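Amine oxidase (Emericella nidulans, PDB 3PGB) probably catalyses the oxidation of primary amines, with one copper ion and one topaquinone cofactor built from its own chain in each subunit. Local coordinates at residues L253-L258 with D525-S530; S397-L402 with Y507-Y512; Y490-H493 with T497-V500; F538-D543 with V717-L722. All coordinates share one frame; numbering follows the deposited sequence.

All four contacts are buried and fall into two pairs on opposite sides of the chain's centre. Contacts 1 and 2 lie on the copper side and touch where strands 511-512 and 527-528 are neighbours: the first is apolar packing between a DUF1965 segment and one of the enzyme domain, the second a short amide-to-phenol hydrogen bond beside the probable active site. Contacts 3 and 4 touch, their centres about 10 Å apart, because strand 498-504 pairs with strand 714-722. Contact 3 is a hairpin held by backbone bonds, whereas contact 4 joins strands that are not paired, through a T-shaped pair of phenylalanines beside a calcium site. Both pairs contain residues that also touch the second subunit.

Contact 1: residues L253-L258 with D525-S530; sequences LLPLGL and DSLSGS
A single leucine, Leu527, reaches over to Leu253 and Pro255 and makes the direct contact almost alone, while the polar link between the segments passes through a third residue: Asn305 ND2 forms hydrogen bonds to both Ser526 O and Pro255 O and so bridges them. The branched end of Leu527 lies over the Leu253 carbonyl and the Pro255 ring. Its CD1 is 3.6 Å from Pro255 CD, and the two side chains cross at about a right angle. The 3.1 Å modelled between Leu527 CD1 and Leu253 O is doubtful, since the same methyl also sits improbably close to Ser510 OG; Leu527 CD2 keeps a more ordinary 4.0 Å from Leu253 O. With CG of Leu527 opposite its own backbone N (chi1 -160°), the branched end is carried across to the 253-258 segment. Leucine suits the place because it is long enough to span the gap, with backbones 7.5 Å apart from Leu253 CA to Leu527 CA, while Pro255 offers a compact, rigid apolar surface. Leu253 itself turns its side chain to Tyr507 and Ile508.

Ser528 OG accepts from Ser530 N at 3.0 Å, an ST turn that folds the chain through Gly529; Asn516 ND2 also binds this hydroxyl. Segment 253-258 lies in the DUF1965 domain and segment 525-530 in the copper amine oxidase enzyme domain. The direct contact between them is thus van der Waals packing of Leu527 on Pro255 and the Leu253 carbonyl, and Asn305 supplies a polar bridge.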
loop_
_atom_site.group_PDB
_atom_site.type_symbol
_atom_site.label_atom_id
_atom_site.label_comp_id
_atom_site.label_asym_id
_atom_site.label_seq_id
_atom_site.Cartn_x
_atom_site.Cartn_y
_atom_site.Cartn_z
ATOM N N LEU A 253 21.408 19.740 -1.065
ATOM C CA LEU A 253 20.458 20.749 -1.560
ATOM C C LEU A 253 21.109 22.040 -2.072
ATOM O O LEU A 253 20.399 22.995 -2.367
ATOM C CB LEU A 253 19.466 21.138 -0.459
ATOM C CG LEU A 253 18.572 20.034 0.106
ATOM C CD1 LEU A 253 17.585 20.636 1.097
ATOM C CD2 LEU A 253 17.849 19.280 -1.005
ATOM N N LEU A 254 22.437 22.073 -2.193
ATOM C CA LEU A 254 23.159 23.314 -2.497
ATOM C C LEU A 254 24.099 23.245 -3.720
ATOM O O LEU A 254 25.237 23.700 -3.648
ATOM C CB LEU A 254 23.963 23.740 -1.258
ATOM C CG LEU A 254 23.186 23.832 0.058
ATOM C CD1 LEU A 254 24.125 24.170 1.207
ATOM C CD2 LEU A 254 22.038 24.855 -0.042
ATOM N N PRO A 255 23.623 22.702 -4.855
ATOM C CA PRO A 255 24.462 22.701 -6.061
ATOM C C PRO A 255 24.704 24.117 -6.586
ATOM O O PRO A 255 23.882 25.005 -6.341
ATOM C CB PRO A 255 23.631 21.898 -7.062
ATOM C CG PRO A 255 22.221 22.072 -6.615
ATOM C CD PRO A 255 22.277 22.165 -5.122
ATOM N N LEU A 256 25.816 24.328 -7.292
ATOM C CA LEU A 256 26.182 25.678 -7.765
ATOM C C LEU A 256 26.256 25.835 -9.289
ATOM O O LEU A 256 26.164 26.954 -9.793
ATOM C CB LEU A 256 27.489 26.137 -7.123
ATOM C CG LEU A 256 27.476 26.324 -5.602
ATOM C CD1 LEU A 256 28.802 26.927 -5.148
ATOM C CD2 LEU A 256 26.303 27.198 -5.154
ATOM N N GLY A 257 26.442 24.735 -10.016
ATOM C CA GLY A 257 26.179 24.704 -11.459
ATOM C C GLY A 257 27.361 24.923 -12.382
ATOM O O GLY A 257 27.173 25.254 -13.554
ATOM N N LEU A 258 28.571 24.741 -11.864
ATOM C CA LEU A 258 29.779 24.843 -12.666
ATOM C C LEU A 258 30.427 23.469 -12.672
ATOM O O LEU A 258 30.713 22.911 -11.613
ATOM C CB LEU A 258 30.718 25.894 -12.072
ATOM C CG LEU A 258 32.041 26.164 -12.792
ATOM C CD1 LEU A 258 31.824 26.530 -14.257
ATOM C CD2 LEU A 258 32.798 27.262 -12.070
ATOM N N ASP A 525 14.841 28.862 -5.154
ATOM C CA ASP A 525 15.415 30.020 -5.867
ATOM C C ASP A 525 16.322 29.635 -7.038
ATOM O O ASP A 525 16.196 30.189 -8.128
ATOM C CB ASP A 525 16.176 30.949 -4.905
ATOM C CG ASP A 525 15.322 31.412 -3.718
ATOM O OD1 ASP A 525 15.649 32.466 -3.117
ATOM O OD2 ASP A 525 14.332 30.722 -3.375
ATOM N N SER A 526 17.220 28.683 -6.813
ATOM C CA SER A 526 18.105 28.189 -7.874
ATOM C C SER A 526 18.246 26.668 -7.826
ATOM O O SER A 526 19.308 26.116 -8.140
ATOM C CB SER A 526 19.473 28.867 -7.769
ATOM O OG SER A 526 19.353 30.256 -8.008
ATOM N N LEU A 527 17.152 25.996 -7.461
ATOM C CA LEU A 527 17.179 24.567 -7.157
ATOM C C LEU A 527 16.219 23.770 -8.027
ATOM O O LEU A 527 15.057 24.140 -8.175
ATOM C CB LEU A 527 16.825 24.333 -5.686
ATOM C CG LEU A 527 17.274 22.989 -5.103
ATOM C CD1 LEU A 527 18.783 22.961 -5.038
ATOM C CD2 LEU A 527 16.685 22.754 -3.727
ATOM N N SER A 528 16.724 22.677 -8.600
ATOM C CA SER A 528 15.891 21.677 -9.245
ATOM C C SER A 528 15.791 20.453 -8.357
ATOM O O SER A 528 16.789 19.995 -7.800
ATOM C CB SER A 528 16.468 21.258 -10.590
ATOM O OG SER A 528 15.774 20.129 -11.091
ATOM N N GLY A 529 14.581 19.917 -8.244
ATOM C CA GLY A 529 14.362 18.698 -7.497
ATOM C C GLY A 529 15.033 17.513 -8.156
ATOM O O GLY A 529 15.368 16.547 -7.475
ATOM N N SER A 530 15.234 17.599 -9.477
ATOM C CA SER A 530 15.918 16.572 -10.270
ATOM C C SER A 530 14.980 15.382 -10.477
ATOM O O SER A 530 13.757 15.524 -10.360
ATOM C CB SER A 530 17.244 16.150 -9.611
ATOM O OG SER A 530 18.164 15.601 -10.542
#

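Contact 2: residues S397-L402 with Y507-Y512; sequences SSVAYL and YIQSAY
Tyr401 and Gln509 reach toward each other from opposite directions and meet in one short hydrogen bond, Gln509 NE2 to Tyr401 OH, at 2.6 Å. It is nearly straight (170° at the hydrogen), and the phenol oxygen lies in the plane of the amide. The amide meets the ring at its edge, with the two planes almost perpendicular at 85°. The extended glutamine chain, CG opposite the backbone N (chi1 -169°), gives Gln509 the length needed to span backbones whose nearest CA atoms, those of Val399 and Gln509, are 9.9 Å apart.

The other half of the contact is looser, though no less buried: Val399 CG2 merely rests 3.7 Å from Gln509 OE1, an oxygen that accepts from Gln396 NE2. The amide is thus held through both its oxygen and its nitrogen, which should fix its rotation. CG1 of Val399 meanwhile covers the rim of one face of the Tyr401 ring, and Trp222 touches both Tyr401 and Gln509.

Tyr401 stands two residues before Asp403, the predicted proton acceptor. In several related copper amine oxidases an aromatic residue two before the catalytic aspartate gates the substrate channel, a role Tyr401 probably shares in this active site.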
loop_
_atom_site.group_PDB
_atom_site.type_symbol
_atom_site.label_atom_id
_atom_site.label_comp_id
_atom_site.label_asym_id
_atom_site.label_seq_id
_atom_site.Cartn_x
_atom_site.Cartn_y
_atom_site.Cartn_z
ATOM N N SER A 397 23.355 13.710 -14.575
ATOM C CA SER A 397 23.100 12.751 -15.657
ATOM C C SER A 397 23.840 11.431 -15.435
ATOM O O SER A 397 23.346 10.370 -15.792
ATOM C CB SER A 397 23.493 13.344 -17.015
ATOM O OG SER A 397 23.305 12.409 -18.063
ATOM N N SER A 398 25.016 11.507 -14.826
ATOM C CA SER A 398 25.905 10.357 -14.706
ATOM C C SER A 398 25.754 9.574 -13.412
ATOM O O SER A 398 26.297 8.480 -13.309
ATOM C CB SER A 398 27.356 10.819 -14.829
ATOM O OG SER A 398 27.584 11.479 -16.065
ATOM N N VAL A 399 25.054 10.117 -12.415
ATOM C CA VAL A 399 24.941 9.420 -11.130
ATOM C C VAL A 399 24.062 8.172 -11.243
ATOM O O VAL A 399 22.917 8.233 -11.695
ATOM C CB VAL A 399 24.407 10.323 -9.993
ATOM C CG1 VAL A 399 24.107 9.491 -8.759
ATOM C CG2 VAL A 399 25.415 11.396 -9.643
ATOM N N ALA A 400 24.631 7.039 -10.853
ATOM C CA ALA A 400 23.897 5.790 -10.722
ATOM C C ALA A 400 24.468 5.042 -9.519
ATOM O O ALA A 400 25.260 4.118 -9.668
ATOM C CB ALA A 400 24.007 4.965 -11.990
ATOM N N TYR A 401 24.070 5.479 -8.325
ATOM C CA TYR A 401 24.576 4.906 -7.080
ATOM C C TYR A 401 24.191 3.439 -6.940
ATOM O O TYR A 401 23.054 3.053 -7.201
ATOM C CB TYR A 401 24.052 5.669 -5.851
ATOM C CG TYR A 401 24.608 7.066 -5.684
ATOM C CD1 TYR A 401 25.973 7.281 -5.585
ATOM C CD2 TYR A 401 23.768 8.165 -5.603
ATOM C CE1 TYR A 401 26.485 8.545 -5.433
ATOM C CE2 TYR A 401 24.273 9.437 -5.449
ATOM C CZ TYR A 401 25.639 9.619 -5.364
ATOM O OH TYR A 401 26.175 10.879 -5.210
ATOM N N LEU A 402 25.167 2.636 -6.540
ATOM C CA LEU A 402 24.954 1.267 -6.126
ATOM C C LEU A 402 25.444 1.212 -4.686
ATOM O O LEU A 402 26.649 1.181 -4.434
ATOM C CB LEU A 402 25.720 0.310 -7.038
ATOM C CG LEU A 402 25.201 0.259 -8.486
ATOM C CD1 LEU A 402 26.219 -0.369 -9.426
ATOM C CD2 LEU A 402 23.858 -0.478 -8.569
ATOM N N TYR A 507 17.628 13.678 2.804
ATOM C CA TYR A 507 17.861 14.744 1.836
ATOM C C TYR A 507 17.933 14.198 0.429
ATOM O O TYR A 507 18.539 13.158 0.188
ATOM C CB TYR A 507 19.165 15.474 2.148
ATOM C CG TYR A 507 19.039 16.479 3.258
ATOM C CD1 TYR A 507 19.326 16.136 4.568
ATOM C CD2 TYR A 507 18.626 17.773 2.999
ATOM C CE1 TYR A 507 19.206 17.055 5.589
ATOM C CE2 TYR A 507 18.509 18.699 4.011
ATOM C CZ TYR A 507 18.798 18.331 5.308
ATOM O OH TYR A 507 18.685 19.239 6.332
ATOM N N ILE A 508 17.320 14.906 -0.508
ATOM C CA ILE A 508 17.442 14.547 -1.903
ATOM C C ILE A 508 18.810 15.011 -2.400
ATOM O O ILE A 508 19.390 15.948 -1.850
ATOM C CB ILE A 508 16.295 15.146 -2.763
ATOM C CG1 ILE A 508 16.404 16.670 -2.880
ATOM C CG2 ILE A 508 14.942 14.742 -2.189
ATOM C CD1 ILE A 508 15.382 17.291 -3.845
ATOM N N GLN A 509 19.338 14.340 -3.418
ATOM C CA GLN A 509 20.506 14.856 -4.108
ATOM C C GLN A 509 20.007 15.759 -5.214
ATOM O O GLN A 509 19.465 15.300 -6.225
ATOM C CB GLN A 509 21.405 13.759 -4.659
ATOM C CG GLN A 509 22.729 14.326 -5.124
ATOM C CD GLN A 509 23.707 13.265 -5.516
ATOM O OE1 GLN A 509 23.943 13.039 -6.701
ATOM N NE2 GLN A 509 24.284 12.597 -4.529
ATOM N N SER A 510 20.217 17.052 -4.998
ATOM C CA SER A 510 19.607 18.110 -5.785
ATOM C C SER A 510 20.295 18.277 -7.132
ATOM O O SER A 510 21.271 17.594 -7.428
ATOM C CB SER A 510 19.698 19.406 -4.979
ATOM O OG SER A 510 19.040 20.473 -5.610
ATOM N N ALA A 511 19.763 19.178 -7.952
ATOM C CA ALA A 511 20.375 19.550 -9.224
ATOM C C ALA A 511 20.235 21.052 -9.415
ATOM O O ALA A 511 19.248 21.641 -8.974
ATOM C CB ALA A 511 19.711 18.806 -10.372
ATOM N N TYR A 512 21.223 21.671 -10.057
ATOM C CA TYR A 512 21.168 23.106 -10.343
ATOM C C TYR A 512 20.049 23.374 -11.339
ATOM O O TYR A 512 19.831 22.589 -12.263
ATOM C CB TYR A 512 22.509 23.615 -10.887
ATOM C CG TYR A 512 22.669 25.120 -10.808
ATOM C CD1 TYR A 512 22.791 25.765 -9.575
ATOM C CD2 TYR A 512 22.708 25.896 -11.958
ATOM C CE1 TYR A 512 22.941 27.145 -9.495
ATOM C CE2 TYR A 512 22.852 27.273 -11.891
ATOM C CZ TYR A 512 22.973 27.890 -10.658
ATOM O OH TYR A 512 23.119 29.249 -10.600
#

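Contact 3: residues Y490-H493 with T497-V500; sequences YNFH and TIGV
Segments 490-493 and 497-500 run antiparallel as the arms of a hairpin, with strand directions 163° apart and Asn491 and Gly499 forming a hydrogen-bonded pair through Asn491 N to Gly499 O (2.8 Å) and Gly499 N to Asn491 O (2.9 Å). Glycine suits this position, since a beta carbon on Gly499 would sit tightly against Asn491 CB.

At the turn end, one oxygen takes two donors from a single residue: Thr497 O accepts from His493 N at 3.0 Å and from His493 ND1 at 3.2 Å. The carbonyl oxygen lies in the imidazole plane, at the ring's edge, whereas ND1 approaches from above the carbonyl plane. In His493, chi1 of -61° sets the ring beside the backbone N, and its rotation about CB-CG turns ND1 to the same acceptor.

On the face carrying Tyr490, Phe492, Ile498 and Val500, the tyrosine and valine lie side by side, with Tyr490 CE2 3.6 Å from Val500 CG1. Phe492 CD2 touches Ile498 CG1 more loosely, at 4.2 Å. On the other face, Asn491 OD1 bonds to Thr474.

The apolar face packs on strands 363-371 and 374-389, and Phe492 also meets Phe352 and Phe354. The hairpin is flanked by strand 464-479 beside its first arm and strand 714-722 beside its second.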
loop_
_atom_site.group_PDB
_atom_site.type_symbol
_atom_site.label_atom_id
_atom_site.label_comp_id
_atom_site.label_asym_id
_atom_site.label_seq_id
_atom_site.Cartn_x
_atom_site.Cartn_y
_atom_site.Cartn_z
ATOM N N TYR A 490 10.376 -5.832 7.949
ATOM C CA TYR A 490 9.870 -7.166 7.642
ATOM C C TYR A 490 8.669 -7.453 8.522
ATOM O O TYR A 490 8.792 -7.502 9.737
ATOM C CB TYR A 490 10.948 -8.224 7.854
ATOM C CG TYR A 490 12.018 -8.163 6.799
ATOM C CD1 TYR A 490 13.213 -7.481 7.024
ATOM C CD2 TYR A 490 11.820 -8.754 5.557
ATOM C CE1 TYR A 490 14.187 -7.407 6.045
ATOM C CE2 TYR A 490 12.790 -8.688 4.576
ATOM C CZ TYR A 490 13.967 -8.012 4.824
ATOM O OH TYR A 490 14.920 -7.956 3.843
ATOM N N ASN A 491 7.512 -7.638 7.895
ATOM C CA ASN A 491 6.253 -7.823 8.607
ATOM C C ASN A 491 5.831 -9.284 8.605
ATOM O O ASN A 491 6.031 -9.980 7.617
ATOM C CB ASN A 491 5.140 -7.015 7.932
ATOM C CG ASN A 491 5.344 -5.529 8.052
ATOM O OD1 ASN A 491 5.695 -5.028 9.122
ATOM N ND2 ASN A 491 5.116 -4.808 6.963
ATOM N N PHE A 492 5.213 -9.726 9.694
ATOM C CA PHE A 492 4.613 -11.053 9.765
ATOM C C PHE A 492 3.218 -10.936 10.355
ATOM O O PHE A 492 3.045 -10.309 11.390
ATOM C CB PHE A 492 5.472 -11.974 10.624
ATOM C CG PHE A 492 6.897 -12.049 10.179
ATOM C CD1 PHE A 492 7.820 -11.115 10.612
ATOM C CD2 PHE A 492 7.312 -13.043 9.313
ATOM C CE1 PHE A 492 9.132 -11.171 10.192
ATOM C CE2 PHE A 492 8.627 -13.112 8.893
ATOM C CZ PHE A 492 9.538 -12.173 9.335
ATOM N N HIS A 493 2.235 -11.555 9.706
ATOM C CA HIS A 493 0.836 -11.421 10.100
ATOM C C HIS A 493 0.181 -12.748 10.452
ATOM O O HIS A 493 0.664 -13.814 10.065
ATOM C CB HIS A 493 0.066 -10.754 8.979
ATOM C CG HIS A 493 0.552 -9.377 8.655
ATOM N ND1 HIS A 493 1.658 -9.147 7.866
ATOM C CD2 HIS A 493 0.086 -8.159 9.019
ATOM C CE1 HIS A 493 1.850 -7.845 7.756
ATOM N NE2 HIS A 493 0.912 -7.223 8.448
ATOM N N THR A 497 0.853 -13.939 6.187
ATOM C CA THR A 497 1.421 -13.032 5.200
ATOM C C THR A 497 2.744 -12.437 5.690
ATOM O O THR A 497 2.825 -11.891 6.790
ATOM C CB THR A 497 0.430 -11.906 4.858
ATOM O OG1 THR A 497 -0.756 -12.473 4.272
ATOM C CG2 THR A 497 1.050 -10.913 3.890
ATOM N N ILE A 498 3.777 -12.566 4.864
ATOM C CA ILE A 498 5.086 -11.974 5.119
ATOM C C ILE A 498 5.180 -10.746 4.251
ATOM O O ILE A 498 4.856 -10.813 3.068
ATOM C CB ILE A 498 6.226 -12.928 4.701
ATOM C CG1 ILE A 498 6.160 -14.240 5.500
ATOM C CG2 ILE A 498 7.589 -12.239 4.864
ATOM C CD1 ILE A 498 6.693 -15.443 4.752
ATOM N N GLY A 499 5.622 -9.627 4.818
ATOM C CA GLY A 499 5.744 -8.380 4.061
ATOM C C GLY A 499 7.167 -7.866 4.059
ATOM O O GLY A 499 7.854 -7.923 5.082
ATOM N N VAL A 500 7.618 -7.377 2.907
ATOM C CA VAL A 500 8.903 -6.691 2.807
ATOM C C VAL A 500 8.654 -5.277 2.290
ATOM O O VAL A 500 8.104 -5.103 1.208
ATOM C CB VAL A 500 9.875 -7.434 1.871
ATOM C CG1 VAL A 500 11.259 -6.784 1.912
ATOM C CG2 VAL A 500 9.959 -8.914 2.249
#

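Contact 4: residues F538-D543 with V717-L722; sequences FKADFD and VAFTPL. With CA (calcium ion), chain F.
A calcium ion is gripped by three consecutive residues, through Asp543 OD1 at 2.3 Å, Asp541 OD1 at 2.4 Å and the carbonyl Phe542 O at 2.5 Å, and the middle one drives its ring edge-on into the face of Phe719. A water, Asp687 OD1 and Leu688 O complete the site. Aspartate suits both flanks, having a short side chain and a hard anionic oxygen to offer a calcium ion. Lys114 forms salt bridges with the second carboxylate oxygen of each, which probably offsets the gathered negative charge. Asp541 is also the centre of an inverse gamma turn, closed by a weak bond from Phe542 N to Ala540 O, which probably helps curl the strand end round the metal.

The aromatic pair of Phe542 and Phe719 is T-shaped, with ring centroids 4.8 Å apart and planes at 76°. CZ of Phe542 stands over the centre of the Phe719 ring, and its shortest approach is to Phe719 CG, at 3.5 Å. With CG beside the backbone N (chi1 -65°), Phe542 points its ring away from the metal and into the core. Ala540 CB, 4.2 Å from Phe719 CZ, adds a small apolar neighbour to the Phe719 ring.

Strands 532-542 and 714-722 are not paired with each other; side chains fill the gap between them, as between the facing sheets of the beta-sandwich catalytic domain. Ile618 touches both phenylalanines. The chemistry thus couples an ionic calcium site to an apolar core through one residue, so that metal binding should help hold the Phe542 ring in position.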
loop_
_atom_site.group_PDB
_atom_site.type_symbol
_atom_site.label_atom_id
_atom_site.label_comp_id
_atom_site.label_asym_id
_atom_site.label_seq_id
_atom_site.Cartn_x
_atom_site.Cartn_y
_atom_site.Cartn_z
ATOM N N PHE A 538 15.763 -7.603 -3.872
ATOM C CA PHE A 538 15.656 -8.518 -2.742
ATOM C C PHE A 538 15.703 -9.959 -3.219
ATOM O O PHE A 538 15.053 -10.306 -4.205
ATOM C CB PHE A 538 14.347 -8.277 -1.991
ATOM C CG PHE A 538 14.355 -7.044 -1.131
ATOM C CD1 PHE A 538 14.035 -5.810 -1.664
ATOM C CD2 PHE A 538 14.666 -7.126 0.212
ATOM C CE1 PHE A 538 14.033 -4.673 -0.869
ATOM C CE2 PHE A 538 14.670 -5.996 1.013
ATOM C CZ PHE A 538 14.355 -4.771 0.476
ATOM N N LYS A 539 16.466 -10.796 -2.514
ATOM C CA LYS A 539 16.516 -12.230 -2.798
ATOM C C LYS A 539 15.491 -12.967 -1.935
ATOM O O LYS A 539 15.527 -12.874 -0.708
ATOM C CB LYS A 539 17.914 -12.771 -2.527
ATOM C CG LYS A 539 18.113 -14.235 -2.917
ATOM C CD LYS A 539 19.492 -14.713 -2.517
ATOM C CE LYS A 539 19.743 -16.139 -2.949
ATOM N NZ LYS A 539 21.110 -16.606 -2.554
ATOM N N ALA A 540 14.578 -13.687 -2.586
ATOM C CA ALA A 540 13.556 -14.473 -1.903
ATOM C C ALA A 540 13.688 -15.944 -2.306
ATOM O O ALA A 540 13.131 -16.376 -3.311
ATOM C CB ALA A 540 12.168 -13.940 -2.243
ATOM N N ASP A 541 14.441 -16.708 -1.519
ATOM C CA ASP A 541 14.662 -18.122 -1.806
ATOM C C ASP A 541 13.551 -18.967 -1.196
ATOM O O ASP A 541 13.762 -19.651 -0.191
ATOM C CB ASP A 541 16.034 -18.568 -1.278
ATOM C CG ASP A 541 16.404 -19.980 -1.709
ATOM O OD1 ASP A 541 15.652 -20.607 -2.483
ATOM O OD2 ASP A 541 17.456 -20.473 -1.261
ATOM N N PHE A 542 12.372 -18.928 -1.810
ATOM C CA PHE A 542 11.257 -19.762 -1.362
ATOM C C PHE A 542 11.598 -21.231 -1.558
ATOM O O PHE A 542 12.016 -21.619 -2.646
ATOM C CB PHE A 542 9.981 -19.467 -2.158
ATOM C CG PHE A 542 9.444 -18.088 -1.957
ATOM C CD1 PHE A 542 8.542 -17.825 -0.943
ATOM C CD2 PHE A 542 9.837 -17.058 -2.784
ATOM C CE1 PHE A 542 8.052 -16.556 -0.756
ATOM C CE2 PHE A 542 9.352 -15.796 -2.605
ATOM C CZ PHE A 542 8.459 -15.540 -1.585
ATOM N N ASP A 543 11.425 -22.041 -0.518
ATOM C CA ASP A 543 11.499 -23.495 -0.640
ATOM C C ASP A 543 10.174 -24.069 -0.159
ATOM O O ASP A 543 10.089 -24.645 0.933
ATOM C CB ASP A 543 12.658 -24.063 0.185
ATOM C CG ASP A 543 14.025 -23.733 -0.401
ATOM O OD1 ASP A 543 14.120 -23.269 -1.562
ATOM O OD2 ASP A 543 15.025 -23.952 0.310
ATOM N N VAL A 717 6.303 -5.401 -1.211
ATOM C CA VAL A 717 5.749 -6.655 -1.719
ATOM C C VAL A 717 5.265 -7.478 -0.535
ATOM O O VAL A 717 5.640 -7.218 0.601
ATOM C CB VAL A 717 6.784 -7.481 -2.525
ATOM C CG1 VAL A 717 7.024 -6.857 -3.889
ATOM C CG2 VAL A 717 8.090 -7.627 -1.755
ATOM N N ALA A 718 4.421 -8.461 -0.810
ATOM C CA ALA A 718 3.879 -9.315 0.229
ATOM C C ALA A 718 3.814 -10.753 -0.261
ATOM O O ALA A 718 3.435 -11.010 -1.399
ATOM C CB ALA A 718 2.511 -8.838 0.622
ATOM N N PHE A 719 4.206 -11.683 0.602
ATOM C CA PHE A 719 4.106 -13.105 0.306
ATOM C C PHE A 719 2.968 -13.620 1.160
ATOM O O PHE A 719 3.000 -13.465 2.376
ATOM C CB PHE A 719 5.404 -13.851 0.646
ATOM C CG PHE A 719 6.657 -13.115 0.266
ATOM C CD1 PHE A 719 6.734 -12.394 -0.910
ATOM C CD2 PHE A 719 7.786 -13.183 1.074
ATOM C CE1 PHE A 719 7.900 -11.735 -1.263
ATOM C CE2 PHE A 719 8.957 -12.528 0.722
ATOM C CZ PHE A 719 9.013 -11.800 -0.446
ATOM N N THR A 720 1.959 -14.208 0.526
ATOM C CA THR A 720 0.784 -14.704 1.232
ATOM C C THR A 720 0.499 -16.148 0.832
ATOM O O THR A 720 0.713 -16.510 -0.314
ATOM C CB THR A 720 -0.455 -13.826 0.941
ATOM O OG1 THR A 720 -1.485 -14.126 1.888
ATOM C CG2 THR A 720 -0.991 -14.052 -0.481
ATOM N N PRO A 721 0.027 -16.984 1.778
ATOM C CA PRO A 721 -0.324 -18.354 1.419
ATOM C C PRO A 721 -1.367 -18.413 0.309
ATOM O O PRO A 721 -2.267 -17.573 0.264
ATOM C CB PRO A 721 -0.901 -18.919 2.721
ATOM C CG PRO A 721 -0.211 -18.163 3.776
ATOM C CD PRO A 721 -0.085 -16.769 3.231
ATOM N N LEU A 722 -1.216 -19.379 -0.590
ATOM C CA LEU A 722 -2.120 -19.550 -1.718
ATOM C C LEU A 722 -2.390 -21.044 -1.870
ATOM O O LEU A 722 -1.490 -21.803 -2.226
ATOM C CB LEU A 722 -1.494 -18.965 -2.985
ATOM C CG LEU A 722 -2.411 -18.706 -4.183
ATOM C CD1 LEU A 722 -3.009 -20.001 -4.695
ATOM C CD2 LEU A 722 -3.506 -17.715 -3.833
HETATM CA CA CA F . 14.228 -22.172 -3.548
HETATM O O HOH W 1 12.322 -23.341 -4.718
#